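Local coordinates for glycinin A3B4 subunit (Glycine max, PDB 2D5F), which serves as an 11S seed storage globulin of soybean, a two-cupin polypeptide that assembles into hexamers and probably supplies the germinating seedling with nitrogen, at residues G56-S61 and K235-V240; S368-V373 and V443-H448; W384-N389 and N449-Y454. All blocks are in the same frame, centred on the assembly; numbering follows the deposited sequence.

Contact 1 belongs to the N-terminal cupin barrel, contacts 2 and 3 to the C-terminal one, so the three together sample both halves of a bicupin chain. Contact 1 contributes H58 to the carbonate pocket; its centre lies about 28 Å from that of contact 2 and about 37 Å from that of contact 3, with the chain's centre between contacts 1 and 3. Contacts 2 and 3 are neighbours, their centres about 10 Å apart, and they touch: S368 OG meets A450 CB at 3.4 Å, and T446 N probably bonds to N389 O. A bound magnesium ion lies about 4 Å from the side chain of V443 in contact 2 and about 6 Å from that of N385 in contact 3.

Contact 1: G56-S61 and K235-V240; sequences GLHLPS and KQIVTV. With CO3 (carbonate ion), chain E.
L57 and V238 exchange two backbone hydrogen bonds, L57 N to V238 O at 2.7 Å and V238 N to L57 O at 2.9 Å, and L59 N adds a third to Q236 O. This short antiparallel ladder fastens 237-239 to strand 56-62 of the N-terminal cupin barrel. Packing is densest on the side of L57 and V238. CB of L57 rests against CG2 of V240 at 3.7 Å, while L59 crosses V238 at about a right angle and sets its CD2 4.0 Å from V238 CG2; N469 and S470 of a neighbouring subunit pack on this same group. The 235 end is looser: K235 is partly exposed, and its chain leads off to a salt bridge with D170. H58 faces the other way from L57, its CG anti to the backbone N (chi1 -174°). CD2, at the ring's edge, lies 3.5 Å from Q236 O, and ND1 gives a nearly straight bond (163°) to O1 of the carbonate at 2.7 Å. R50, Y131 and T133 also bond the ion, which probably came from the crystallisation liquor. As NE2 is bonded to Y164 OH, the imidazole's rotation should be restricted, with ND1 donating to the anion.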
loop_
_atom_site.group_PDB
_atom_site.type_symbol
_atom_site.label_atom_id
_atom_site.label_comp_id
_atom_site.label_asym_id
_atom_site.label_seq_id
_atom_site.Cartn_x
_atom_site.Cartn_y
_atom_site.Cartn_z
ATOM N N GLY B 56 -7.956 -34.161 24.977
ATOM C CA GLY B 56 -6.579 -33.975 24.551
ATOM C C GLY B 56 -6.152 -32.520 24.454
ATOM O O GLY B 56 -6.867 -31.692 23.891
ATOM N N LEU B 57 -4.979 -32.214 25.004
ATOM C CA LEU B 57 -4.440 -30.863 24.988
ATOM C C LEU B 57 -3.060 -30.832 24.341
ATOM O O LEU B 57 -2.116 -31.458 24.823
ATOM C CB LEU B 57 -4.347 -30.311 26.414
ATOM C CG LEU B 57 -3.572 -29.002 26.624
ATOM C CD1 LEU B 57 -4.313 -27.827 25.998
ATOM C CD2 LEU B 57 -3.394 -28.758 28.117
ATOM N N HIS B 58 -2.951 -30.104 23.237
ATOM C CA HIS B 58 -1.681 -29.975 22.543
ATOM C C HIS B 58 -0.943 -28.832 23.231
ATOM O O HIS B 58 -1.351 -27.676 23.135
ATOM C CB HIS B 58 -1.923 -29.655 21.066
ATOM C CG HIS B 58 -0.679 -29.631 20.238
ATOM N ND1 HIS B 58 -0.675 -29.248 18.915
ATOM C CD2 HIS B 58 0.600 -29.962 20.538
ATOM C CE1 HIS B 58 0.552 -29.343 18.436
ATOM N NE2 HIS B 58 1.345 -29.775 19.401
ATOM N N LEU B 59 0.136 -29.162 23.932
ATOM C CA LEU B 59 0.917 -28.171 24.666
ATOM C C LEU B 59 1.400 -27.011 23.796
ATOM O O LEU B 59 1.764 -27.190 22.631
ATOM C CB LEU B 59 2.103 -28.846 25.358
ATOM C CG LEU B 59 1.720 -30.001 26.299
ATOM C CD1 LEU B 59 2.961 -30.516 27.016
ATOM C CD2 LEU B 59 0.683 -29.525 27.309
ATOM N N PRO B 60 1.418 -25.799 24.365
ATOM C CA PRO B 60 1.850 -24.594 23.640
ATOM C C PRO B 60 3.201 -24.680 22.935
ATOM O O PRO B 60 4.197 -25.124 23.510
ATOM C CB PRO B 60 1.810 -23.505 24.717
ATOM C CG PRO B 60 2.035 -24.267 25.992
ATOM C CD PRO B 60 1.194 -25.507 25.793
ATOM N N SER B 61 3.215 -24.251 21.676
ATOM C CA SER B 61 4.430 -24.255 20.870
ATOM C C SER B 61 4.333 -23.216 19.757
ATOM O O SER B 61 3.263 -22.662 19.505
ATOM C CB SER B 61 4.643 -25.626 20.241
ATOM O OG SER B 61 3.691 -25.867 19.218
ATOM N N LYS B 235 4.660 -36.382 26.914
ATOM C CA LYS B 235 5.004 -35.898 25.576
ATOM C C LYS B 235 4.151 -34.676 25.216
ATOM O O LYS B 235 3.402 -34.183 26.063
ATOM C CB LYS B 235 4.868 -37.019 24.535
ATOM C CG LYS B 235 5.821 -38.190 24.823
ATOM C CD LYS B 235 5.778 -39.274 23.754
ATOM C CE LYS B 235 6.498 -40.539 24.221
ATOM N NZ LYS B 235 7.893 -40.272 24.685
ATOM N N GLN B 236 4.267 -34.198 23.975
ATOM C CA GLN B 236 3.576 -32.983 23.510
ATOM C C GLN B 236 2.046 -32.877 23.509
ATOM O O GLN B 236 1.503 -31.774 23.395
ATOM C CB GLN B 236 4.096 -32.599 22.118
ATOM C CG GLN B 236 4.095 -33.729 21.123
ATOM C CD GLN B 236 5.471 -34.340 20.947
ATOM O OE1 GLN B 236 6.154 -34.082 19.953
ATOM N NE2 GLN B 236 5.890 -35.143 21.917
ATOM N N ILE B 237 1.345 -33.999 23.589
ATOM C CA ILE B 237 -0.113 -33.959 23.640
ATOM C C ILE B 237 -0.513 -34.733 24.890
ATOM O O ILE B 237 -0.261 -35.935 24.999
ATOM C CB ILE B 237 -0.772 -34.608 22.403
ATOM C CG1 ILE B 237 -0.392 -33.833 21.137
ATOM C CG2 ILE B 237 -2.288 -34.595 22.560
ATOM C CD1 ILE B 237 -1.052 -34.360 19.875
ATOM N N VAL B 238 -1.121 -34.032 25.834
ATOM C CA VAL B 238 -1.520 -34.644 27.088
ATOM C C VAL B 238 -3.029 -34.776 27.254
ATOM O O VAL B 238 -3.809 -34.129 26.547
ATOM C CB VAL B 238 -0.977 -33.828 28.267
ATOM C CG1 VAL B 238 0.522 -33.617 28.095
ATOM C CG2 VAL B 238 -1.709 -32.494 28.356
ATOM N N THR B 239 -3.431 -35.623 28.198
ATOM C CA THR B 239 -4.840 -35.821 28.490
ATOM C C THR B 239 -5.155 -35.020 29.747
ATOM O O THR B 239 -4.484 -35.170 30.770
ATOM C CB THR B 239 -5.163 -37.302 28.756
ATOM O OG1 THR B 239 -4.888 -38.072 27.580
ATOM C CG2 THR B 239 -6.627 -37.460 29.135
ATOM N N VAL B 240 -6.165 -34.161 29.661
ATOM C CA VAL B 240 -6.563 -33.345 30.799
ATOM C C VAL B 240 -7.642 -34.107 31.562
ATOM O O VAL B 240 -8.798 -34.171 31.130
ATOM C CB VAL B 240 -7.123 -31.974 30.347
ATOM C CG1 VAL B 240 -7.468 -31.122 31.566
ATOM C CG2 VAL B 240 -6.102 -31.259 29.474
HETATM C C CO3 E . -3.004 -28.790 16.454
HETATM O O1 CO3 E . -3.031 -28.842 17.724
HETATM O O2 CO3 E . -1.961 -28.332 15.870
HETATM O O3 CO3 E . -4.023 -29.195 15.775
#

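Contact 2: S368-V373 and V443-H448; sequences SAQYVV and VFKTHH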
loop_
_atom_site.group_PDB
_atom_site.type_symbol
_atom_site.label_atom_id
_atom_site.label_comp_id
_atom_site.label_asym_id
_atom_site.label_seq_id
_atom_site.Cartn_x
_atom_site.Cartn_y
_atom_site.Cartn_z
ATOM N N SER B 368 -3.015 -19.842 0.797
ATOM C CA SER B 368 -4.439 -19.855 0.494
ATOM C C SER B 368 -4.832 -21.311 0.305
ATOM O O SER B 368 -3.990 -22.205 0.378
ATOM C CB SER B 368 -4.754 -19.037 -0.763
ATOM O OG SER B 368 -4.019 -19.489 -1.874
ATOM N N ALA B 369 -6.111 -21.559 0.070
ATOM C CA ALA B 369 -6.559 -22.928 -0.112
ATOM C C ALA B 369 -7.899 -23.015 -0.808
ATOM O O ALA B 369 -8.590 -22.015 -0.986
ATOM C CB ALA B 369 -6.648 -23.628 1.245
ATOM N N GLN B 370 -8.239 -24.230 -1.218
ATOM C CA GLN B 370 -9.521 -24.495 -1.842
ATOM C C GLN B 370 -10.026 -25.812 -1.277
ATOM O O GLN B 370 -9.240 -26.658 -0.846
ATOM C CB GLN B 370 -9.394 -24.598 -3.366
ATOM C CG GLN B 370 -9.167 -23.256 -4.051
ATOM C CD GLN B 370 -9.206 -23.356 -5.560
ATOM O OE1 GLN B 370 -8.523 -24.182 -6.149
ATOM N NE2 GLN B 370 -10.010 -22.502 -6.195
ATOM N N TYR B 371 -11.343 -25.957 -1.225
ATOM C CA TYR B 371 -11.931 -27.203 -0.769
ATOM C C TYR B 371 -12.767 -27.637 -1.953
ATOM O O TYR B 371 -13.607 -26.877 -2.446
ATOM C CB TYR B 371 -12.810 -27.018 0.459
ATOM C CG TYR B 371 -13.154 -28.344 1.090
ATOM C CD1 TYR B 371 -14.421 -28.917 0.934
ATOM C CD2 TYR B 371 -12.192 -29.060 1.790
ATOM C CE1 TYR B 371 -14.710 -30.182 1.464
ATOM C CE2 TYR B 371 -12.469 -30.316 2.320
ATOM C CZ TYR B 371 -13.722 -30.870 2.153
ATOM O OH TYR B 371 -13.964 -32.126 2.665
ATOM N N VAL B 372 -12.505 -28.843 -2.433
ATOM C CA VAL B 372 -13.206 -29.356 -3.592
ATOM C C VAL B 372 -14.006 -30.613 -3.279
ATOM O O VAL B 372 -13.515 -31.527 -2.609
ATOM C CB VAL B 372 -12.202 -29.677 -4.724
ATOM C CG1 VAL B 372 -12.932 -30.229 -5.936
ATOM C CG2 VAL B 372 -11.420 -28.406 -5.104
ATOM N N VAL B 373 -15.243 -30.642 -3.763
ATOM C CA VAL B 373 -16.105 -31.804 -3.583
ATOM C C VAL B 373 -16.598 -32.230 -4.958
ATOM O O VAL B 373 -17.273 -31.467 -5.646
ATOM C CB VAL B 373 -17.330 -31.492 -2.702
ATOM C CG1 VAL B 373 -18.229 -32.721 -2.617
ATOM C CG2 VAL B 373 -16.881 -31.071 -1.310
ATOM N N VAL B 443 -6.882 -28.192 -0.919
ATOM C CA VAL B 443 -5.671 -27.957 -1.687
ATOM C C VAL B 443 -5.009 -26.740 -1.103
ATOM O O VAL B 443 -5.573 -25.652 -1.148
ATOM C CB VAL B 443 -5.932 -27.618 -3.159
ATOM C CG1 VAL B 443 -4.617 -27.656 -3.932
ATOM C CG2 VAL B 443 -6.920 -28.556 -3.743
ATOM N N PHE B 444 -3.820 -26.919 -0.549
ATOM C CA PHE B 444 -3.094 -25.794 0.005
ATOM C C PHE B 444 -2.285 -25.190 -1.144
ATOM O O PHE B 444 -1.709 -25.917 -1.950
ATOM C CB PHE B 444 -2.158 -26.261 1.118
ATOM C CG PHE B 444 -2.850 -26.983 2.246
ATOM C CD1 PHE B 444 -2.815 -28.374 2.324
ATOM C CD2 PHE B 444 -3.502 -26.270 3.252
ATOM C CE1 PHE B 444 -3.415 -29.048 3.390
ATOM C CE2 PHE B 444 -4.109 -26.934 4.326
ATOM C CZ PHE B 444 -4.065 -28.324 4.397
ATOM N N LYS B 445 -2.257 -23.867 -1.243
ATOM C CA LYS B 445 -1.494 -23.211 -2.302
ATOM C C LYS B 445 -0.584 -22.171 -1.657
ATOM O O LYS B 445 -1.021 -21.402 -0.795
ATOM C CB LYS B 445 -2.437 -22.570 -3.325
ATOM C CG LYS B 445 -3.395 -23.585 -3.954
ATOM C CD LYS B 445 -4.224 -22.992 -5.081
ATOM C CE LYS B 445 -5.206 -24.022 -5.621
ATOM N NZ LYS B 445 -6.011 -23.461 -6.736
ATOM N N THR B 446 0.680 -22.159 -2.077
ATOM C CA THR B 446 1.676 -21.252 -1.511
ATOM C C THR B 446 1.698 -19.804 -2.015
ATOM O O THR B 446 2.741 -19.270 -2.404
ATOM C CB THR B 446 3.095 -21.865 -1.624
ATOM O OG1 THR B 446 3.344 -22.267 -2.975
ATOM C CG2 THR B 446 3.209 -23.084 -0.714
ATOM N N HIS B 447 0.527 -19.183 -1.993
ATOM C CA HIS B 447 0.366 -17.790 -2.371
ATOM C C HIS B 447 -0.902 -17.327 -1.660
ATOM O O HIS B 447 -1.868 -18.088 -1.563
ATOM C CB HIS B 447 0.241 -17.642 -3.888
ATOM C CG HIS B 447 0.334 -16.224 -4.362
ATOM N ND1 HIS B 447 -0.698 -15.320 -4.220
ATOM C CD2 HIS B 447 1.349 -15.547 -4.951
ATOM C CE1 HIS B 447 -0.323 -14.146 -4.701
ATOM N NE2 HIS B 447 0.915 -14.257 -5.150
ATOM N N HIS B 448 -0.892 -16.090 -1.155
ATOM C CA HIS B 448 -2.025 -15.523 -0.414
ATOM C C HIS B 448 -3.285 -15.350 -1.253
ATOM O O HIS B 448 -4.388 -15.255 -0.720
ATOM C CB HIS B 448 -1.628 -14.173 0.211
ATOM C CG HIS B 448 -1.577 -13.032 -0.764
ATOM N ND1 HIS B 448 -2.687 -12.279 -1.093
ATOM C CD2 HIS B 448 -0.549 -12.513 -1.479
ATOM C CE1 HIS B 448 -2.345 -11.347 -1.964
ATOM N NE2 HIS B 448 -1.052 -11.468 -2.215
#
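S368 and Q370 form hydrogen-bonded pairs with K445 and V443, flanking the non-hydrogen-bonded pair of A369 and F444, in two antiparallel strands whose axes approach to 4.7 Å at 161°. Between the paired rungs, A369 CA comes within 3.1 Å of V443 O, a CA-H...O contact. S368, Q370 and K445 then add polar links on the face they share with V443. K445 is stretched out fully beyond CG and crosses Q370 obliquely, and its NZ reaches Q370 OE1 at 2.7 Å. The ammonium comes from well above the amide plane, 63° out of it. Q370 NE2 is meanwhile bonded to T353 OG1; the lysine, which can only donate here, is consistent with OE1 facing it. Q370 and K445 also pack on E324 of a neighbouring subunit. At the end of the ladder S368 OG sits between its own backbone N and carbonyl carbon (chi1 56°) and donates to H447 O at 2.6 Å. That bond ties the chain to the strand just after it turns through the inverse gamma turn centred on T446. In the C-terminal cupin the two strands lie mid-sheet, with 349-354 beside 368-374 and 390-395 beside 438-445. A369 and F444, on the other face, pack on M68 of strand 67-73, joining this sheet to the N-terminal cupin; V443 instead touches S390 and I392.

Contact 3: W384-N389 and N449-Y454; sequences WNLNAN and NAVSSY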
loop_
_atom_site.group_PDB
_atom_site.type_symbol
_atom_site.label_atom_id
_atom_site.label_comp_id
_atom_site.label_asym_id
_atom_site.label_seq_id
_atom_site.Cartn_x
_atom_site.Cartn_y
_atom_site.Cartn_z
ATOM N N TRP B 384 -4.685 -25.294 -14.177
ATOM C CA TRP B 384 -3.371 -25.134 -13.566
ATOM C C TRP B 384 -3.351 -23.876 -12.708
ATOM O O TRP B 384 -4.216 -23.008 -12.829
ATOM C CB TRP B 384 -2.276 -25.063 -14.633
ATOM C CG TRP B 384 -2.186 -23.746 -15.349
ATOM C CD1 TRP B 384 -1.448 -22.659 -14.980
ATOM C CD2 TRP B 384 -2.854 -23.382 -16.563
ATOM N NE1 TRP B 384 -1.610 -21.643 -15.892
ATOM C CE2 TRP B 384 -2.470 -22.060 -16.872
ATOM C CE3 TRP B 384 -3.742 -24.047 -17.418
ATOM C CZ2 TRP B 384 -2.943 -21.386 -18.004
ATOM C CZ3 TRP B 384 -4.213 -23.375 -18.543
ATOM C CH2 TRP B 384 -3.812 -22.059 -18.824
ATOM N N ASN B 385 -2.369 -23.791 -11.822
ATOM C CA ASN B 385 -2.238 -22.638 -10.961
ATOM C C ASN B 385 -1.136 -21.775 -11.548
ATOM O O ASN B 385 -0.017 -22.234 -11.759
ATOM C CB ASN B 385 -1.906 -23.085 -9.536
ATOM C CG ASN B 385 -3.027 -23.906 -8.916
ATOM O OD1 ASN B 385 -2.853 -25.084 -8.597
ATOM N ND2 ASN B 385 -4.188 -23.289 -8.755
ATOM N N LEU B 386 -1.475 -20.524 -11.824
ATOM C CA LEU B 386 -0.548 -19.582 -12.423
ATOM C C LEU B 386 0.607 -19.149 -11.542
ATOM O O LEU B 386 1.740 -19.052 -12.003
ATOM C CB LEU B 386 -1.293 -18.313 -12.852
ATOM C CG LEU B 386 -2.209 -18.316 -14.079
ATOM C CD1 LEU B 386 -3.396 -19.253 -13.884
ATOM C CD2 LEU B 386 -2.683 -16.896 -14.304
ATOM N N ASN B 387 0.312 -18.895 -10.272
ATOM C CA ASN B 387 1.309 -18.365 -9.354
ATOM C C ASN B 387 1.571 -19.114 -8.055
ATOM O O ASN B 387 1.945 -18.488 -7.061
ATOM C CB ASN B 387 0.921 -16.924 -9.001
ATOM C CG ASN B 387 -0.413 -16.843 -8.275
ATOM O OD1 ASN B 387 -0.793 -15.785 -7.758
ATOM N ND2 ASN B 387 -1.140 -17.958 -8.234
ATOM N N ALA B 388 1.402 -20.428 -8.033
ATOM C CA ALA B 388 1.658 -21.138 -6.788
ATOM C C ALA B 388 1.755 -22.645 -6.909
ATOM O O ALA B 388 1.128 -23.246 -7.772
ATOM C CB ALA B 388 0.576 -20.792 -5.778
ATOM N N ASN B 389 2.568 -23.242 -6.042
ATOM C CA ASN B 389 2.676 -24.686 -5.986
ATOM C C ASN B 389 1.444 -25.071 -5.175
ATOM O O ASN B 389 0.905 -24.245 -4.432
ATOM C CB ASN B 389 3.931 -25.132 -5.232
ATOM C CG ASN B 389 5.176 -25.048 -6.073
ATOM O OD1 ASN B 389 5.155 -25.373 -7.257
ATOM N ND2 ASN B 389 6.281 -24.632 -5.462
ATOM N N ASN B 449 -3.110 -15.305 -2.567
ATOM C CA ASN B 449 -4.225 -15.144 -3.496
ATOM C C ASN B 449 -3.896 -15.938 -4.766
ATOM O O ASN B 449 -3.751 -15.378 -5.850
ATOM C CB ASN B 449 -4.421 -13.656 -3.821
ATOM C CG ASN B 449 -5.700 -13.386 -4.597
ATOM O OD1 ASN B 449 -6.584 -14.241 -4.680
ATOM N ND2 ASN B 449 -5.810 -12.188 -5.157
ATOM N N ALA B 450 -3.767 -17.251 -4.607
ATOM C CA ALA B 450 -3.441 -18.138 -5.712
ATOM C C ALA B 450 -4.539 -18.096 -6.769
ATOM O O ALA B 450 -5.724 -18.120 -6.448
ATOM C CB ALA B 450 -3.257 -19.557 -5.193
ATOM N N VAL B 451 -4.147 -18.014 -8.032
ATOM C CA VAL B 451 -5.127 -17.963 -9.105
ATOM C C VAL B 451 -4.908 -19.119 -10.057
ATOM O O VAL B 451 -3.777 -19.465 -10.378
ATOM C CB VAL B 451 -5.044 -16.629 -9.897
ATOM C CG1 VAL B 451 -5.248 -15.458 -8.959
ATOM C CG2 VAL B 451 -3.710 -16.504 -10.584
ATOM N N SER B 452 -6.000 -19.722 -10.497
ATOM C CA SER B 452 -5.911 -20.835 -11.421
ATOM C C SER B 452 -6.658 -20.511 -12.706
ATOM O O SER B 452 -7.394 -19.529 -12.798
ATOM C CB SER B 452 -6.510 -22.094 -10.793
ATOM O OG SER B 452 -7.913 -21.957 -10.669
ATOM N N SER B 453 -6.457 -21.350 -13.705
ATOM C CA SER B 453 -7.126 -21.172 -14.976
ATOM C C SER B 453 -7.507 -22.559 -15.467
ATOM O O SER B 453 -6.753 -23.508 -15.270
ATOM C CB SER B 453 -6.183 -20.500 -15.977
ATOM O OG SER B 453 -6.785 -20.409 -17.257
ATOM N N TYR B 454 -8.689 -22.693 -16.062
ATOM C CA TYR B 454 -9.088 -23.989 -16.599
ATOM C C TYR B 454 -9.114 -23.871 -18.127
ATOM O O TYR B 454 -9.505 -22.839 -18.679
ATOM C CB TYR B 454 -10.424 -24.461 -16.007
ATOM C CG TYR B 454 -11.635 -23.573 -16.207
ATOM C CD1 TYR B 454 -12.692 -23.985 -17.029
ATOM C CD2 TYR B 454 -11.770 -22.369 -15.518
ATOM C CE1 TYR B 454 -13.852 -23.227 -17.152
ATOM C CE2 TYR B 454 -12.930 -21.598 -15.634
ATOM C CZ TYR B 454 -13.967 -22.035 -16.450
ATOM O OH TYR B 454 -15.117 -21.282 -16.562
#
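S453 lies over one face of the W384 indole: its CB stands 4.0 Å from the centroid of the six-membered ring, 14° off the normal, a CH-pi contact, and its OG is over the same face, 3.7 Å from CH2. The ring also stacks with Y62 of a neighbouring subunit, and its NE1 bonds to G128 O of that subunit; I455 and V458 of helix 455-461 touch it as well. A chi1 of 76° sets CG of W384 between the backbone N and the carbonyl carbon; the end of the ring comes nearer the partner strand. Beneath this the backbones are paired, W384 N to S453 O and S453 N to W384 O both at 2.9 Å, and L386 N carries the antiparallel ladder on to V451 O. L386 CD1 lies on the same side of the indole plane, just beyond NE1, and meets S453 CB at 3.7 Å; L386 CB is 3.8 Å from V451 CG2. S452 N is bonded to E324 of a second neighbouring subunit. An aromatic ring thus joins an intrachain ladder to a subunit interface, its face meeting S453 while its N-H bonds across the boundary, consistent with a part in holding the hexamer together.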